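PDB 6LKK: ABC transporter, solute-binding protein from Staphylococcus aureus, which binds glucose 6-phosphate and probably acts as the extracellular sensor component that passes this signal to a two-component system. Local coordinates for residues S241-L246 with S254-V259. Numbering follows the deposited sequence.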
ATOM      1  N   SER A 241     -16.563  12.990  -3.763  1.00 18.42           N
ATOM      2  CA  SER A 241     -16.142  14.119  -2.937  1.00 17.50           C
ATOM      3  C   SER A 241     -15.053  13.706  -1.955  1.00 18.57           C
ATOM      4  O   SER A 241     -14.110  14.466  -1.713  1.00 17.82           O
ATOM      5  CB  SER A 241     -17.341  14.720  -2.200  1.00 23.08           C
ATOM      6  OG  SER A 241     -17.896  13.805  -1.274  1.00 27.84           O
ATOM      7  N   VAL A 242     -15.152  12.502  -1.393  1.00 18.19           N
ATOM      8  CA  VAL A 242     -14.144  12.049  -0.442  1.00 18.82           C
ATOM      9  C   VAL A 242     -12.840  11.721  -1.161  1.00 18.84           C
ATOM     10  O   VAL A 242     -11.752  12.076  -0.694  1.00 17.28           O
ATOM     11  CB  VAL A 242     -14.676  10.847   0.360  1.00 17.33           C
ATOM     12  CG1 VAL A 242     -13.584  10.236   1.225  1.00 17.19           C
ATOM     13  CG2 VAL A 242     -15.854  11.281   1.219  1.00 17.86           C
ATOM     14  N   GLN A 243     -12.925  11.041  -2.307  1.00 14.81           N
ATOM     15  CA  GLN A 243     -11.726  10.774  -3.096  1.00 15.57           C
ATOM     16  C   GLN A 243     -11.051  12.076  -3.512  1.00 16.37           C
ATOM     17  O   GLN A 243      -9.819  12.182  -3.492  1.00 16.12           O
ATOM     18  CB  GLN A 243     -12.089   9.939  -4.324  1.00 15.43           C
ATOM     19  CG  GLN A 243     -12.495   8.504  -4.007  1.00 14.75           C
ATOM     20  CD  GLN A 243     -11.327   7.537  -4.021  1.00 16.24           C
ATOM     21  OE1 GLN A 243     -10.476   7.584  -4.910  1.00 15.72           O
ATOM     22  NE2 GLN A 243     -11.284   6.649  -3.033  1.00 14.86           N
ATOM     23  N   GLN A 244     -11.848  13.079  -3.887  1.00 17.52           N
ATOM     24  CA  GLN A 244     -11.299  14.380  -4.258  1.00 17.67           C
ATOM     25  C   GLN A 244     -10.579  15.024  -3.079  1.00 17.23           C
ATOM     26  O   GLN A 244      -9.529  15.659  -3.254  1.00 15.58           O
ATOM     27  CB  GLN A 244     -12.426  15.278  -4.770  1.00 18.11           C
ATOM     28  CG  GLN A 244     -11.994  16.659  -5.230  1.00 16.50           C
ATOM     29  CD  GLN A 244     -11.239  16.641  -6.548  1.00 17.17           C
ATOM     30  OE1 GLN A 244     -11.473  15.790  -7.402  1.00 17.92           O
ATOM     31  NE2 GLN A 244     -10.330  17.590  -6.719  1.00 17.25           N
ATOM     32  N   ARG A 245     -11.124  14.868  -1.869  1.00 16.90           N
ATOM     33  CA  ARG A 245     -10.469  15.405  -0.681  1.00 18.99           C
ATOM     34  C   ARG A 245      -9.126  14.728  -0.437  1.00 19.21           C
ATOM     35  O   ARG A 245      -8.152  15.386  -0.057  1.00 18.00           O
ATOM     36  CB  ARG A 245     -11.372  15.238   0.541  1.00 20.28           C
ATOM     37  CG  ARG A 245     -12.456  16.294   0.691  1.00 23.64           C
ATOM     38  CD  ARG A 245     -13.304  16.007   1.919  1.00 38.12           C
ATOM     39  NE  ARG A 245     -14.692  15.714   1.568  1.00 46.13           N
ATOM     40  CZ  ARG A 245     -15.513  14.959   2.293  1.00 44.44           C
ATOM     41  NH1 ARG A 245     -15.097  14.390   3.418  1.00 41.42           N
ATOM     42  NH2 ARG A 245     -16.758  14.761   1.882  1.00 45.88           N
ATOM     43  N   LEU A 246      -9.057  13.409  -0.635  1.00 17.49           N
ATOM     44  CA  LEU A 246      -7.797  12.699  -0.439  1.00 17.02           C
ATOM     45  C   LEU A 246      -6.759  13.128  -1.468  1.00 17.62           C
ATOM     46  O   LEU A 246      -5.574  13.266  -1.144  1.00 17.72           O
ATOM     47  CB  LEU A 246      -8.032  11.190  -0.505  1.00 17.17           C
ATOM     48  CG  LEU A 246      -8.837  10.597   0.653  1.00 18.42           C
ATOM     49  CD1 LEU A 246      -9.227   9.156   0.363  1.00 20.85           C
ATOM     50  CD2 LEU A 246      -8.038  10.681   1.948  1.00 26.47           C
ATOM     51  N   SER A 254      -6.600   8.861  -6.965  1.00 15.74           N
ATOM     52  CA  SER A 254      -7.962   8.371  -6.843  1.00 14.93           C
ATOM     53  C   SER A 254      -8.211   7.182  -7.763  1.00 16.65           C
ATOM     54  O   SER A 254      -7.629   7.065  -8.846  1.00 16.36           O
ATOM     55  CB  SER A 254      -8.954   9.486  -7.168  1.00 17.38           C
ATOM     56  OG  SER A 254     -10.289   8.999  -7.194  1.00 17.07           O
ATOM     57  N   ILE A 255      -9.107   6.298  -7.318  1.00 14.58           N
ATOM     58  CA  ILE A 255      -9.573   5.195  -8.152  1.00 14.56           C
ATOM     59  C   ILE A 255     -10.644   5.626  -9.142  1.00 19.05           C
ATOM     60  O   ILE A 255     -10.992   4.846 -10.035  1.00 17.06           O
ATOM     61  CB  ILE A 255     -10.098   4.065  -7.245  1.00 16.14           C
ATOM     62  CG1 ILE A 255     -10.351   2.772  -8.032  1.00 17.26           C
ATOM     63  CG2 ILE A 255     -11.370   4.499  -6.516  1.00 17.22           C
ATOM     64  CD1 ILE A 255      -9.109   2.169  -8.659  1.00 19.75           C
ATOM     65  N   ARG A 256     -11.160   6.848  -9.025  1.00 16.99           N
ATOM     66  CA  ARG A 256     -12.312   7.284  -9.802  1.00 16.86           C
ATOM     67  C   ARG A 256     -11.895   8.078 -11.036  1.00 16.56           C
ATOM     68  O   ARG A 256     -10.885   8.787 -11.036  1.00 19.64           O
ATOM     69  CB  ARG A 256     -13.246   8.139  -8.945  1.00 18.06           C
ATOM     70  CG  ARG A 256     -13.903   7.392  -7.797  1.00 15.67           C
ATOM     71  CD  ARG A 256     -14.821   8.320  -7.011  1.00 18.01           C
ATOM     72  NE  ARG A 256     -15.947   8.803  -7.809  1.00 17.43           N
ATOM     73  CZ  ARG A 256     -17.201   8.361  -7.724  1.00 19.91           C
ATOM     74  NH1 ARG A 256     -17.540   7.408  -6.866  1.00 20.13           N
ATOM     75  NH2 ARG A 256     -18.129   8.885  -8.507  1.00 21.20           N
ATOM     76  N   LYS A 257     -12.713   7.963 -12.088  1.00 19.53           N
ATOM     77  CA  LYS A 257     -12.500   8.733 -13.311  1.00 19.08           C
ATOM     78  C   LYS A 257     -12.808  10.211 -13.117  1.00 19.22           C
ATOM     79  O   LYS A 257     -12.200  11.060 -13.778  1.00 24.89           O
ATOM     80  CB  LYS A 257     -13.381   8.189 -14.437  1.00 18.79           C
ATOM     81  CG  LYS A 257     -13.110   6.758 -14.860  1.00 22.42           C
ATOM     82  CD  LYS A 257     -14.312   6.206 -15.619  1.00 29.44           C
ATOM     83  CE  LYS A 257     -13.911   5.416 -16.849  1.00 41.46           C
ATOM     84  NZ  LYS A 257     -15.111   4.863 -17.541  1.00 47.64           N
ATOM     85  N   ASP A 258     -13.758  10.540 -12.239  1.00 17.05           N
ATOM     86  CA  ASP A 258     -14.271  11.899 -12.105  1.00 18.59           C
ATOM     87  C   ASP A 258     -13.603  12.662 -10.967  1.00 19.55           C
ATOM     88  O   ASP A 258     -14.219  13.550 -10.367  1.00 20.72           O
ATOM     89  CB  ASP A 258     -15.789  11.879 -11.912  1.00 19.50           C
ATOM     90  CG  ASP A 258     -16.222  11.041 -10.724  1.00 23.74           C
ATOM     91  OD1 ASP A 258     -15.350  10.466 -10.044  1.00 20.66           O
ATOM     92  OD2 ASP A 258     -17.444  10.950 -10.473  1.00 24.71           O
ATOM     93  N   VAL A 259     -12.348  12.341 -10.670  1.00 18.93           N
ATOM     94  CA  VAL A 259     -11.597  12.986  -9.601  1.00 17.37           C
ATOM     95  C   VAL A 259     -10.277  13.487 -10.167  1.00 18.07           C
ATOM     96  O   VAL A 259      -9.656  12.823 -11.006  1.00 17.89           O
ATOM     97  CB  VAL A 259     -11.363  12.025  -8.417  1.00 18.41           C
ATOM     98  CG1 VAL A 259     -10.390  12.623  -7.405  1.00 17.01           C
ATOM     99  CG2 VAL A 259     -12.688  11.696  -7.748  1.00 19.03           C
TER
HETATM  100  O   HOH W   1     -14.093  15.351  -8.226  1.00 22.15           O
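Gln-243 reaches from helix 240-250 to segment 254-259, at the start of the long loop toward helix 286-293, and its buried carbonyl oxygen is gripped twice. The hydroxyl of Ser-254 donates in the carbonyl plane, OG 2.7 Å from OE1; the backbone N of Ile-255 donates from 27° out of that plane, 3.1 Å from the same OE1. The Gln-243 side chain bends at chi2 (-91°), turning the amide toward these donors. Ser-254 suits its place because OG also accepts from Arg-256 N at 3.0 Å, forming an ST turn. Glutamine suits its own by offering a donor too: NE2 bonds the carbonyls of Phe-95 and Leu-237. Val-259 CG2 and Arg-256 CD (3.8 Å from Gln-243 CG) give nonpolar surface to Gln-243 CB and CG, and a side-on salt bridge, NE to OD1 and NH2 to OD2 of Asp-258, steadies the arginine. At the other end the partly exposed Gln-244 runs antiparallel to Val-259, OE1 3.3 Å from CG1; this oxygen accepts a hydrogen bond from the backbone N of Ser-260, and a water links it to Asp-258 O. Directional bonds at both ends of a buried amide thus fix helix against loop, while the margin relies on water.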